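Putative cellulase CEL6 (Mycobacterium tuberculosis, PDB 1UP3) is a family 6 glycoside hydrolase, an endoglucanase that probably cleaves internal beta-1,4 linkages of cellulose chains. Local coordinates at residues T38-W43 with W259-P263; S190-T195 with R220-P225; S237-L241 with D287-A292; R262-S266 with G278-Y284. One frame throughout, in Å; residues are numbered along the deposited sequence. Where two conformers were deposited one is given.

Interaction 1 of 4, residues T38-W43 with W259-P263; sequences TPQSYW and WIKRP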
loop_
_atom_site.group_PDB
_atom_site.type_symbol
_atom_site.label_atom_id
_atom_site.label_comp_id
_atom_site.label_asym_id
_atom_site.label_seq_id
_atom_site.Cartn_x
_atom_site.Cartn_y
_atom_site.Cartn_z
ATOM N N THR A 38 5.299 -3.271 -14.712
ATOM C CA THR A 38 4.175 -3.775 -13.901
ATOM C C THR A 38 3.624 -2.616 -13.094
ATOM O O THR A 38 4.377 -1.927 -12.391
ATOM C CB THR A 38 4.668 -4.884 -12.949
ATOM O OG1 THR A 38 5.313 -5.901 -13.735
ATOM C CG2 THR A 38 3.528 -5.597 -12.305
ATOM N N PRO A 39 2.315 -2.416 -13.107
ATOM C CA PRO A 39 1.737 -1.306 -12.321
ATOM C C PRO A 39 1.897 -1.498 -10.811
ATOM O O PRO A 39 1.683 -2.616 -10.293
ATOM C CB PRO A 39 0.256 -1.320 -12.699
ATOM C CG PRO A 39 0.015 -2.642 -13.290
ATOM C CD PRO A 39 1.280 -3.214 -13.805
ATOM N N GLN A 40 2.255 -0.432 -10.096
ATOM C CA GLN A 40 2.507 -0.557 -8.656
ATOM C C GLN A 40 1.572 0.404 -7.905
ATOM O O GLN A 40 0.407 0.460 -8.225
ATOM C CB GLN A 40 4.017 -0.456 -8.364
ATOM C CG GLN A 40 4.724 -1.637 -9.034
ATOM C CD GLN A 40 6.219 -1.460 -9.223
ATOM O OE1 GLN A 40 6.896 -1.005 -8.330
ATOM N NE2 GLN A 40 6.723 -1.847 -10.383
ATOM N N SER A 41 2.030 1.100 -6.887
ATOM C CA SER A 41 1.252 2.215 -6.313
ATOM C C SER A 41 2.225 3.336 -6.072
ATOM O O SER A 41 3.440 3.103 -5.913
ATOM C CB SER A 41 0.549 1.861 -4.992
ATOM O OG SER A 41 1.488 1.753 -3.930
ATOM N N TYR A 42 1.715 4.560 -6.033
ATOM C CA TYR A 42 2.517 5.759 -5.824
ATOM C C TYR A 42 2.336 6.205 -4.372
ATOM O O TYR A 42 1.250 6.523 -3.958
ATOM C CB TYR A 42 2.061 6.836 -6.821
ATOM C CG TYR A 42 2.948 8.059 -6.849
ATOM C CD1 TYR A 42 4.146 8.048 -7.552
ATOM C CD2 TYR A 42 2.591 9.209 -6.204
ATOM C CE1 TYR A 42 4.975 9.162 -7.598
ATOM C CE2 TYR A 42 3.422 10.344 -6.244
ATOM C CZ TYR A 42 4.604 10.305 -6.931
ATOM O OH TYR A 42 5.438 11.420 -6.953
ATOM N N TRP A 43 3.438 6.232 -3.612
ATOM C CA TRP A 43 3.373 6.497 -2.186
ATOM C C TRP A 43 3.559 7.983 -1.916
ATOM O O TRP A 43 4.542 8.587 -2.419
ATOM C CB TRP A 43 4.463 5.728 -1.465
ATOM C CG TRP A 43 4.274 4.226 -1.415
ATOM C CD1 TRP A 43 4.133 3.375 -2.465
ATOM C CD2 TRP A 43 4.118 3.433 -0.245
ATOM N NE1 TRP A 43 3.970 2.082 -2.006
ATOM C CE2 TRP A 43 3.948 2.097 -0.643
ATOM C CE3 TRP A 43 4.144 3.720 1.129
ATOM C CZ2 TRP A 43 3.784 1.056 0.257
ATOM C CZ3 TRP A 43 4.000 2.689 2.027
ATOM C CH2 TRP A 43 3.811 1.355 1.587
ATOM N N TRP A 259 0.243 -4.580 -6.667
ATOM C CA TRP A 259 1.612 -4.399 -6.138
ATOM C C TRP A 259 1.619 -3.045 -5.437
ATOM O O TRP A 259 1.622 -2.014 -6.106
ATOM C CB TRP A 259 2.664 -4.457 -7.243
ATOM C CG TRP A 259 2.933 -5.832 -7.755
ATOM C CD1 TRP A 259 2.198 -6.984 -7.530
ATOM C CD2 TRP A 259 4.023 -6.215 -8.596
ATOM N NE1 TRP A 259 2.751 -8.026 -8.225
ATOM C CE2 TRP A 259 3.890 -7.598 -8.853
ATOM C CE3 TRP A 259 5.116 -5.536 -9.130
ATOM C CZ2 TRP A 259 4.789 -8.302 -9.665
ATOM C CZ3 TRP A 259 6.031 -6.252 -9.923
ATOM C CH2 TRP A 259 5.839 -7.611 -10.178
ATOM N N ILE A 260 1.479 -3.061 -4.119
ATOM C CA ILE A 260 1.398 -1.832 -3.336
ATOM C C ILE A 260 2.807 -1.363 -2.988
ATOM O O ILE A 260 3.245 -0.294 -3.435
ATOM C CB ILE A 260 0.436 -2.014 -2.138
ATOM C CG1 ILE A 260 -0.938 -2.412 -2.680
ATOM C CG2 ILE A 260 0.368 -0.681 -1.342
ATOM C CD1 ILE A 260 -1.974 -2.706 -1.656
ATOM N N LYS A 261 3.549 -2.179 -2.252
ATOM C CA LYS A 261 4.981 -2.012 -2.146
ATOM C C LYS A 261 5.603 -2.081 -3.535
ATOM O O LYS A 261 5.143 -2.856 -4.366
ATOM C CB LYS A 261 5.552 -3.121 -1.256
ATOM C CG LYS A 261 7.071 -3.296 -1.241
ATOM C CD LYS A 261 7.732 -2.241 -0.457
ATOM C CE LYS A 261 9.250 -2.378 -0.574
ATOM N NZ LYS A 261 9.931 -1.568 0.455
ATOM N N ARG A 262 6.627 -1.243 -3.773
ATOM C CA ARG A 262 7.350 -1.230 -5.037
ATOM C C ARG A 262 8.585 -2.134 -4.949
ATOM O O ARG A 262 9.538 -1.806 -4.230
ATOM C CB ARG A 262 7.774 0.192 -5.373
ATOM C CG ARG A 262 6.603 1.136 -5.718
ATOM C CD ARG A 262 6.986 2.446 -6.452
ATOM N NE ARG A 262 5.822 3.026 -7.132
ATOM C CZ ARG A 262 5.834 4.018 -8.062
ATOM N NH1 ARG A 262 6.940 4.596 -8.503
ATOM N NH2 ARG A 262 4.692 4.427 -8.557
ATOM N N PRO A 263 8.587 -3.267 -5.662
ATOM C CA PRO A 263 9.739 -4.194 -5.610
ATOM C C PRO A 263 11.006 -3.497 -5.962
ATOM O O PRO A 263 11.090 -2.791 -6.956
ATOM C CB PRO A 263 9.422 -5.252 -6.665
ATOM C CG PRO A 263 7.938 -5.250 -6.737
ATOM C CD PRO A 263 7.530 -3.803 -6.548
HETATM O O HOH W 1 -0.539 -2.493 -8.580
HETATM O O HOH W 2 9.551 -0.994 -8.394
#
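Trp259, Gln40 and Arg262 bury the largest areas where 38-43 meets 259-263. Thr38 sets its methyl on one face of the Trp259 indole: CG2 lies 3.5 Å from the centroid of the six-membered ring and 12° off its normal, a CH-pi contact, while OG1 turns to Ser34 O. Gln40 reaches the same indole at its edge, CG lying 3.9 Å from CE3. Its extended chain ends in an amide anchored at both atoms: NE2 donates to Thr38 O, and OE1, packed against Arg262 CB and Pro263 CD, accepts a hydrogen bond from a water that also donates to Pro263 O. The extended Arg262 chain carries NE to Ser41 O, at 2.7 Å, from above the carbonyl plane, and NH2 adds a weak bond to that oxygen. NH2 also meets the Tyr42 ring at its edge, and NH1 forms a salt bridge with Asp13. Ile260 O takes two donors on one face of its plane, Ser41 OG at 2.7 Å and Trp43 NE1 at 2.9 Å, the latter nearly straight at 164°; Ser41 OG is also hydrogen-bonded to Thr74 OG1 of strand 72-75. Side-chain donors binding backbone carbonyls, rather than a ladder of backbone bonds, therefore join the approach to outermost strand 42-44 to the loop that leaves 254-258, the opposite outermost strand of the seven-stranded parallel sheet.

Interaction 2 of 4, residues S190-T195 with R220-P225; sequences SNFYTT and RNGAGP. With BGC (beta-D-glucopyranose), chain B.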
loop_
_atom_site.group_PDB
_atom_site.type_symbol
_atom_site.label_atom_id
_atom_site.label_comp_id
_atom_site.label_asym_id
_atom_site.label_seq_id
_atom_site.Cartn_x
_atom_site.Cartn_y
_atom_site.Cartn_z
ATOM N N SER A 190 3.720 -4.530 1.804
ATOM C CA SER A 190 5.118 -4.674 2.085
ATOM C C SER A 190 5.508 -5.965 2.757
ATOM O O SER A 190 6.613 -6.040 3.260
ATOM C CB SER A 190 5.667 -3.468 2.871
ATOM O OG SER A 190 5.305 -2.272 2.229
ATOM N N ASN A 191 4.634 -6.956 2.784
ATOM C CA ASN A 191 5.004 -8.247 3.387
ATOM C C ASN A 191 4.974 -9.355 2.338
ATOM O O ASN A 191 4.981 -9.082 1.152
ATOM C CB ASN A 191 4.155 -8.500 4.624
ATOM C CG ASN A 191 4.924 -9.215 5.701
ATOM O OD1 ASN A 191 5.387 -10.335 5.489
ATOM N ND2 ASN A 191 5.066 -8.573 6.881
ATOM N N PHE A 192 5.000 -10.588 2.801
ATOM C CA PHE A 192 5.428 -11.719 1.998
ATOM C C PHE A 192 4.532 -12.932 2.137
ATOM O O PHE A 192 4.886 -13.974 1.580
ATOM C CB PHE A 192 6.889 -12.091 2.393
ATOM C CG PHE A 192 7.862 -10.946 2.286
ATOM C CD1 PHE A 192 8.500 -10.660 1.102
ATOM C CD2 PHE A 192 8.079 -10.108 3.382
ATOM C CE1 PHE A 192 9.366 -9.565 1.015
ATOM C CE2 PHE A 192 8.917 -9.011 3.284
ATOM C CZ PHE A 192 9.546 -8.739 2.129
ATOM N N TYR A 193 3.413 -12.828 2.879
ATOM C CA TYR A 193 2.586 -14.002 3.129
ATOM C C TYR A 193 1.858 -14.436 1.854
ATOM O O TYR A 193 1.554 -13.620 1.013
ATOM C CB TYR A 193 1.630 -13.764 4.300
ATOM C CG TYR A 193 2.373 -13.526 5.577
ATOM C CD1 TYR A 193 3.000 -14.584 6.212
ATOM C CD2 TYR A 193 2.544 -12.236 6.099
ATOM C CE1 TYR A 193 3.757 -14.380 7.354
ATOM C CE2 TYR A 193 3.315 -12.030 7.238
ATOM C CZ TYR A 193 3.917 -13.086 7.842
ATOM O OH TYR A 193 4.692 -12.876 8.972
ATOM N N THR A 194 1.591 -15.743 1.722
ATOM C CA THR A 194 0.981 -16.265 0.529
ATOM C C THR A 194 -0.406 -15.679 0.296
ATOM O O THR A 194 -1.151 -15.350 1.246
ATOM C CB THR A 194 0.876 -17.813 0.525
ATOM O OG1 THR A 194 -0.025 -18.259 1.582
ATOM C CG2 THR A 194 2.219 -18.443 0.730
ATOM N N THR A 195 -0.765 -15.582 -0.968
ATOM C CA THR A 195 -2.085 -15.111 -1.336
ATOM C C THR A 195 -3.191 -15.935 -0.713
ATOM O O THR A 195 -4.163 -15.392 -0.193
ATOM C CB THR A 195 -2.211 -15.140 -2.813
ATOM O OG1 THR A 195 -1.242 -14.226 -3.379
ATOM C CG2 THR A 195 -3.579 -14.714 -3.279
ATOM N N ARG A 220 5.649 -9.236 -3.511
ATOM C CA ARG A 220 6.826 -9.980 -3.073
ATOM C C ARG A 220 6.501 -11.324 -2.452
ATOM O O ARG A 220 7.312 -11.839 -1.672
ATOM C CB ARG A 220 7.655 -9.139 -2.112
ATOM C CG ARG A 220 8.178 -7.817 -2.763
ATOM C CD ARG A 220 9.213 -7.071 -1.917
ATOM N NE ARG A 220 8.639 -6.582 -0.658
ATOM C CZ ARG A 220 9.344 -6.030 0.287
ATOM N NH1 ARG A 220 10.663 -5.858 0.123
ATOM N NH2 ARG A 220 8.731 -5.590 1.377
ATOM N N ASN A 221 5.321 -11.883 -2.741
ATOM C CA ASN A 221 4.837 -13.091 -2.039
ATOM C C ASN A 221 4.824 -14.384 -2.836
ATOM O O ASN A 221 4.183 -15.374 -2.435
ATOM C CB ASN A 221 3.480 -12.832 -1.374
ATOM C CG ASN A 221 2.322 -12.891 -2.354
ATOM O OD1 ASN A 221 2.519 -12.806 -3.581
ATOM N ND2 ASN A 221 1.101 -13.061 -1.835
ATOM N N GLY A 222 5.539 -14.411 -3.958
ATOM C CA GLY A 222 5.549 -15.582 -4.825
ATOM C C GLY A 222 6.178 -16.806 -4.215
ATOM O O GLY A 222 5.893 -17.922 -4.684
ATOM N N ALA A 223 7.026 -16.641 -3.189
ATOM C CA ALA A 223 7.669 -17.778 -2.526
ATOM C C ALA A 223 7.260 -17.823 -1.053
ATOM O O ALA A 223 7.885 -18.490 -0.229
ATOM C CB ALA A 223 9.201 -17.688 -2.658
ATOM N N GLY A 224 6.198 -17.078 -0.707
ATOM C CA GLY A 224 5.798 -16.988 0.677
ATOM C C GLY A 224 6.825 -16.256 1.530
ATOM O O GLY A 224 7.745 -15.593 1.014
ATOM N N PRO A 225 6.642 -16.316 2.838
ATOM C CA PRO A 225 7.490 -15.586 3.787
ATOM C C PRO A 225 8.810 -16.318 4.133
ATOM O O PRO A 225 8.920 -17.541 3.997
ATOM C CB PRO A 225 6.583 -15.470 4.997
ATOM C CG PRO A 225 5.827 -16.749 4.985
ATOM C CD PRO A 225 5.549 -17.022 3.513
HETATM C C2 BGC B . 7.211 -3.252 10.201
HETATM C C3 BGC B . 6.792 -2.262 9.124
HETATM C C4 BGC B . 6.427 -2.996 7.833
HETATM C C5 BGC B . 5.409 -4.106 8.168
HETATM C C6 BGC B . 5.118 -4.992 6.949
HETATM C C1 BGC B . 6.120 -4.312 10.390
HETATM O O2 BGC B . 7.537 -2.581 11.433
HETATM O O3 BGC B . 7.797 -1.290 8.883
HETATM O O4 BGC B . 5.872 -2.119 6.847
HETATM O O5 BGC B . 5.894 -4.981 9.174
HETATM O O6 BGC B . 4.125 -5.952 7.254
HETATM O O HOH W 3 5.836 -6.721 -0.400
HETATM O O HOH W 4 3.680 -9.381 -1.284
HETATM O O HOH W 5 1.601 -16.365 -2.768
#
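Phe192 CZ stands 3.2 Å above the centre of the Arg220 guanidinium, with the two planes 42° apart, while ring atom CD1 comes 3.2 Å from Arg220 O at the ring edge. The bend of the arginine at chi3 (-65°) turns the guanidinium so that one face meets the CZ corner of the ring. Its NH2 has a weak bond to Ser190 O and forms a salt bridge with Asp267, the stronger partner. NE donates to a water that also donates to Asn191 O; a second water links the same carbonyl to Arg220 N, so Asn191 O accepts hydrogen bonds from two waters. The Asn221 amide serves two acceptors through ND2: Tyr193 O at 2.9 Å, near the amide plane, and Thr195 OG1 at 3.0 Å, tilted further from it. Asn221 also starts a type I turn, closed by Gly224 N to Asn221 O, and a water joins its carbonyl to Thr195 N. Both segments are loops following adjacent parallel strands, 184-187 and 213-217, which with helix 195-208 between them make a beta-alpha-beta crossover of the family 6 catalytic domain, and 190-195 reaches the glycan site. There Asn191 ND2 donates to O6 of a bound glucose unit at 2.8 Å and 174°, and its OD1 accepts from Phe192 N on an in-plane lone pair, fixing which way the amide faces. The same sugar is hydrogen-bonded to Asp120 and Asp82. Pro225 packs crosswise against Tyr193, Pro225 CG to Tyr193 CD1 being 3.8 Å. Thr194 OG1, at the N-cap of helix 195-208, accepts from Glu197 N.

Interaction 3 of 4, residues S237-L241 with D287-A292; sequences SGRAL and DLAHNA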
loop_
_atom_site.group_PDB
_atom_site.type_symbol
_atom_site.label_atom_id
_atom_site.label_comp_id
_atom_site.label_asym_id
_atom_site.label_seq_id
_atom_site.Cartn_x
_atom_site.Cartn_y
_atom_site.Cartn_z
ATOM N N SER A 237 16.077 -12.256 2.169
ATOM C CA SER A 237 16.486 -12.904 0.944
ATOM C C SER A 237 15.542 -14.062 0.607
ATOM O O SER A 237 14.702 -14.482 1.411
ATOM C CB SER A 237 17.935 -13.372 1.066
ATOM O OG SER A 237 18.019 -14.373 2.055
ATOM N N GLY A 238 15.681 -14.562 -0.619
ATOM C CA GLY A 238 14.947 -15.726 -1.098
ATOM C C GLY A 238 13.464 -15.533 -1.402
ATOM O O GLY A 238 12.721 -16.509 -1.574
ATOM N N ARG A 239 13.013 -14.281 -1.425
ATOM C CA ARG A 239 11.622 -13.956 -1.748
ATOM C C ARG A 239 11.478 -13.762 -3.257
ATOM O O ARG A 239 12.434 -13.447 -3.937
ATOM C CB ARG A 239 11.159 -12.688 -1.016
ATOM C CG ARG A 239 11.309 -12.717 0.510
ATOM C CD ARG A 239 10.770 -13.951 1.208
ATOM N NE ARG A 239 11.805 -14.940 1.410
ATOM C CZ ARG A 239 11.633 -16.264 1.423
ATOM N NH1 ARG A 239 10.475 -16.857 1.170
ATOM N NH2 ARG A 239 12.681 -17.019 1.667
ATOM N N ALA A 240 10.250 -13.846 -3.760
ATOM C CA ALA A 240 9.999 -13.769 -5.191
ATOM C C ALA A 240 8.836 -12.853 -5.449
ATOM O O ALA A 240 7.911 -12.798 -4.640
ATOM C CB ALA A 240 9.687 -15.164 -5.707
ATOM N N LEU A 241 8.858 -12.176 -6.589
ATOM C CA LEU A 241 7.669 -11.481 -7.069
ATOM C C LEU A 241 6.494 -12.446 -7.049
ATOM O O LEU A 241 6.633 -13.653 -7.421
ATOM C CB LEU A 241 7.864 -11.026 -8.503
ATOM C CG LEU A 241 9.031 -10.102 -8.791
ATOM C CD1 LEU A 241 9.092 -9.901 -10.303
ATOM C CD2 LEU A 241 8.904 -8.788 -8.057
ATOM N N ASP A 287 16.845 -9.584 -7.815
ATOM C CA ASP A 287 16.747 -10.828 -7.051
ATOM C C ASP A 287 15.284 -11.320 -6.901
ATOM O O ASP A 287 14.996 -12.515 -7.060
ATOM C CB ASP A 287 17.421 -10.697 -5.687
ATOM C CG ASP A 287 18.962 -10.515 -5.781
ATOM O OD1 ASP A 287 19.577 -10.700 -6.858
ATOM O OD2 ASP A 287 19.642 -10.182 -4.799
ATOM N N LEU A 288 14.362 -10.395 -6.606
ATOM C CA LEU A 288 12.944 -10.755 -6.539
ATOM C C LEU A 288 12.449 -11.361 -7.860
ATOM O O LEU A 288 11.738 -12.356 -7.851
ATOM C CB LEU A 288 12.081 -9.540 -6.185
ATOM C CG LEU A 288 12.215 -9.095 -4.718
ATOM C CD1 LEU A 288 11.731 -7.684 -4.579
ATOM C CD2 LEU A 288 11.419 -10.001 -3.760
ATOM N N ALA A 289 12.835 -10.755 -8.977
ATOM C CA ALA A 289 12.467 -11.278 -10.307
ATOM C C ALA A 289 13.158 -12.603 -10.625
ATOM O O ALA A 289 12.504 -13.557 -11.108
ATOM C CB ALA A 289 12.825 -10.256 -11.378
ATOM N N HIS A 290 14.468 -12.689 -10.373
ATOM C CA HIS A 290 15.196 -13.952 -10.555
ATOM C C HIS A 290 14.575 -15.094 -9.775
ATOM O O HIS A 290 14.485 -16.222 -10.267
ATOM C CB HIS A 290 16.657 -13.789 -10.097
ATOM C CG HIS A 290 17.537 -14.947 -10.426
ATOM N ND1 HIS A 290 17.964 -15.216 -11.710
ATOM C CD2 HIS A 290 18.064 -15.917 -9.638
ATOM C CE1 HIS A 290 18.731 -16.294 -11.695
ATOM N NE2 HIS A 290 18.807 -16.738 -10.451
ATOM N N ASN A 291 14.203 -14.845 -8.522
ATOM C CA ASN A 291 13.603 -15.880 -7.699
ATOM C C ASN A 291 12.225 -16.306 -8.193
ATOM O O ASN A 291 11.770 -17.405 -7.857
ATOM C CB ASN A 291 13.549 -15.432 -6.233
ATOM C CG ASN A 291 14.957 -15.272 -5.606
ATOM O OD1 ASN A 291 15.959 -15.810 -6.126
ATOM N ND2 ASN A 291 15.029 -14.543 -4.491
ATOM N N ALA A 292 11.582 -15.432 -8.980
ATOM C CA ALA A 292 10.301 -15.749 -9.633
ATOM C C ALA A 292 10.549 -16.446 -10.982
ATOM O O ALA A 292 9.604 -16.646 -11.758
ATOM C CB ALA A 292 9.476 -14.480 -9.839
HETATM O O HOH W 6 17.402 -13.978 -2.811
#
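Leu241 lays its branched end across Leu288 and Ala289 on helix 282-291. The two leucine side chains cross at about a right angle, CD2 of Leu241 lying 3.8 Å from Leu288 CB, while its other branch, CD1, comes 3.6 Å from Ala289 CA. Ala292 CB lies 4.0 Å from Leu241 CB and also neighbours Ala240 CB; Leu288 CD2 packs against Arg239 CB at 3.8 Å. Helix 30-36 adjoins this centre through Val35 and Glu31. Outward, Leu241 N donates to Leu288 O, at 3.1 Å and 165°, and Ala240 CA makes a CA-H...O contact with that oxygen. At the polar edge Asn291 ND2 donates to Arg239 O at 2.9 Å, with the acceptor almost in the amide plane, and also to a water that takes the N-H of Gly238. Arg239 folds back through bends at chi2 and chi3 to hold Ser237 O side-on with NE and NH2, while NH1 reaches Gly224 O. Its backbone N binds a polyether, probably from the crystallisation liquor. Leu288 O also takes a weak helix bond from Ala292 N; it and Asn291 give two directional bonds that register the loop on the last turn, over apolar contacts.

Interaction 4 of 4, residues R262-S266 with G278-Y284; sequences RPGES and GRFVSQY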
loop_
_atom_site.group_PDB
_atom_site.type_symbol
_atom_site.label_atom_id
_atom_site.label_comp_id
_atom_site.label_asym_id
_atom_site.label_seq_id
_atom_site.Cartn_x
_atom_site.Cartn_y
_atom_site.Cartn_z
ATOM N N ARG A 262 6.627 -1.243 -3.773
ATOM C CA ARG A 262 7.350 -1.230 -5.037
ATOM C C ARG A 262 8.585 -2.134 -4.949
ATOM O O ARG A 262 9.538 -1.806 -4.230
ATOM C CB ARG A 262 7.774 0.192 -5.373
ATOM C CG ARG A 262 6.603 1.136 -5.718
ATOM C CD ARG A 262 6.986 2.446 -6.452
ATOM N NE ARG A 262 5.822 3.026 -7.132
ATOM C CZ ARG A 262 5.834 4.018 -8.062
ATOM N NH1 ARG A 262 6.940 4.596 -8.503
ATOM N NH2 ARG A 262 4.692 4.427 -8.557
ATOM N N PRO A 263 8.587 -3.267 -5.662
ATOM C CA PRO A 263 9.739 -4.194 -5.610
ATOM C C PRO A 263 11.006 -3.497 -5.962
ATOM O O PRO A 263 11.090 -2.791 -6.956
ATOM C CB PRO A 263 9.422 -5.252 -6.665
ATOM C CG PRO A 263 7.938 -5.250 -6.737
ATOM C CD PRO A 263 7.530 -3.803 -6.548
ATOM N N GLY A 264 12.020 -3.713 -5.127
ATOM C CA GLY A 264 13.308 -3.062 -5.297
ATOM C C GLY A 264 13.562 -2.013 -4.242
ATOM O O GLY A 264 14.704 -1.763 -3.885
ATOM N N GLU A 265 12.507 -1.433 -3.669
ATOM C CA GLU A 265 12.690 -0.461 -2.580
ATOM C C GLU A 265 13.091 -1.145 -1.287
ATOM O O GLU A 265 12.539 -2.204 -0.935
ATOM C CB GLU A 265 11.412 0.338 -2.349
ATOM C CG GLU A 265 11.198 1.390 -3.385
ATOM C CD GLU A 265 9.949 2.211 -3.033
ATOM O OE1 GLU A 265 9.440 2.127 -1.865
ATOM O OE2 GLU A 265 9.497 2.913 -3.858
ATOM N N SER A 266 14.098 -0.592 -0.606
ATOM C CA SER A 266 14.550 -1.133 0.664
ATOM C C SER A 266 13.468 -0.989 1.724
ATOM O O SER A 266 12.749 -0.010 1.761
ATOM C CB SER A 266 15.820 -0.444 1.138
ATOM O OG SER A 266 16.220 -0.968 2.399
ATOM N N GLY A 278 12.676 2.884 1.547
ATOM C CA GLY A 278 12.139 3.517 0.361
ATOM C C GLY A 278 13.094 3.771 -0.790
ATOM O O GLY A 278 12.660 4.075 -1.920
ATOM N N ARG A 279 14.392 3.630 -0.531
ATOM C CA ARG A 279 15.400 3.806 -1.553
ATOM C C ARG A 279 15.371 2.594 -2.488
ATOM O O ARG A 279 15.432 1.448 -2.056
ATOM C CB ARG A 279 16.785 3.918 -0.902
ATOM C CG ARG A 279 17.947 3.638 -1.792
ATOM C CD ARG A 279 18.539 4.817 -2.554
ATOM N NE ARG A 279 18.065 6.148 -2.185
ATOM C CZ ARG A 279 18.370 6.799 -1.063
ATOM N NH1 ARG A 279 19.126 6.232 -0.129
ATOM N NH2 ARG A 279 17.885 8.019 -0.854
ATOM N N PHE A 280 15.300 2.860 -3.788
ATOM C CA PHE A 280 15.317 1.798 -4.780
ATOM C C PHE A 280 16.698 1.183 -4.917
ATOM O O PHE A 280 17.702 1.895 -5.063
ATOM C CB PHE A 280 14.870 2.318 -6.157
ATOM C CG PHE A 280 14.733 1.246 -7.163
ATOM C CD1 PHE A 280 13.595 0.450 -7.221
ATOM C CD2 PHE A 280 15.752 0.987 -8.068
ATOM C CE1 PHE A 280 13.467 -0.567 -8.164
ATOM C CE2 PHE A 280 15.620 -0.052 -9.020
ATOM C CZ PHE A 280 14.503 -0.822 -9.062
ATOM N N VAL A 281 16.743 -0.136 -4.926
ATOM C CA VAL A 281 17.976 -0.897 -5.054
ATOM C C VAL A 281 17.790 -1.845 -6.226
ATOM O O VAL A 281 17.037 -2.834 -6.134
ATOM C CB VAL A 281 18.273 -1.717 -3.782
ATOM C CG1 VAL A 281 19.614 -2.436 -3.896
ATOM C CG2 VAL A 281 18.244 -0.833 -2.579
ATOM N N SER A 282 18.483 -1.588 -7.339
ATOM C CA SER A 282 18.281 -2.454 -8.515
ATOM C C SER A 282 18.482 -3.930 -8.201
ATOM O O SER A 282 17.755 -4.799 -8.698
ATOM C CB SER A 282 19.191 -2.063 -9.694
ATOM O OG SER A 282 18.748 -0.865 -10.285
ATOM N N GLN A 283 19.519 -4.262 -7.429
ATOM C CA GLN A 283 19.816 -5.639 -7.076
ATOM C C GLN A 283 18.642 -6.312 -6.374
ATOM O O GLN A 283 18.388 -7.477 -6.590
ATOM C CB GLN A 283 21.073 -5.724 -6.182
ATOM C CG GLN A 283 21.457 -7.158 -5.849
ATOM C CD GLN A 283 22.057 -7.822 -7.030
ATOM O OE1 GLN A 283 23.066 -7.333 -7.552
ATOM N NE2 GLN A 283 21.424 -8.893 -7.533
ATOM N N TYR A 284 17.953 -5.586 -5.503
ATOM C CA TYR A 284 16.786 -6.134 -4.817
ATOM C C TYR A 284 15.672 -6.484 -5.805
ATOM O O TYR A 284 15.083 -7.595 -5.714
ATOM C CB TYR A 284 16.251 -5.172 -3.766
ATOM C CG TYR A 284 17.071 -5.056 -2.479
ATOM C CD1 TYR A 284 18.304 -5.685 -2.325
ATOM C CD2 TYR A 284 16.648 -4.203 -1.496
ATOM C CE1 TYR A 284 19.028 -5.539 -1.162
ATOM C CE2 TYR A 284 17.365 -4.043 -0.297
ATOM C CZ TYR A 284 18.537 -4.728 -0.143
ATOM O OH TYR A 284 19.276 -4.586 1.036
#
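Phe280 and Tyr284 both bring an aromatic edge to 262-266: the phenyl edge faces Pro263 O, whereas the tyrosine edge meets Ser266 CA. The phenyl ring, with CG anti to the backbone N (chi1 -174°), has CE1 3.5 Å from Pro263 O and 3.8 Å from Gly264 CA. Tyr284 sets CB beside Gly264, 3.7 Å from its carbonyl oxygen, and reaches Ser266 through CE2; Val281 CG1 lies over one face of this ring, offset toward the rim. The Glu265 chain is extended beyond CG and runs along the Gly278 carbonyl, CG to O 3.4 Å. Gly264 belongs to a type II turn from Arg262 to Glu265. Beyond the turn Glu265 and Phe280 form a single antiparallel bridge as its non-hydrogen-bonded pair: Ser266 N donates to Arg279 O at 2.8 Å and 166°, and Val281 N to Gly264 O at 2.8 Å. A further bond, Gly278 N to Ser266 O, falls one residue out of regular register. Ser266 OG is hydrogen-bonded to Pro275 O. Val281 is the N-cap of helix 282-291, so the bridge leads straight into that helix, while Phe280 lodges among Ala17, Ala18 and Ala21 of helix 17-24 and Leu32 of helix 30-36.

From the N terminus, interaction 1 opens first at 38-43 and closes its long loop at 259-263, tying the start of edge strand 42-44 to the loop after edge strand 254-258. Within that loop lies interaction 2, whose short loop from 190-195 to 220-225 holds helix 195-208 and strand 213-217. Interaction 3 then opens at 237-241, inside interaction 1, but closes beyond it at 287-292, so these two cross. Interaction 4 starts where interaction 1 ends, sharing Arg262 and Pro263, and closes at 278-284 within the span of interaction 3; both use helix 282-291. Pro263 touches Leu241 and Leu288, while a probable hydrogen bond from Gly222 N to Ala240 O couples interactions 2 and 3.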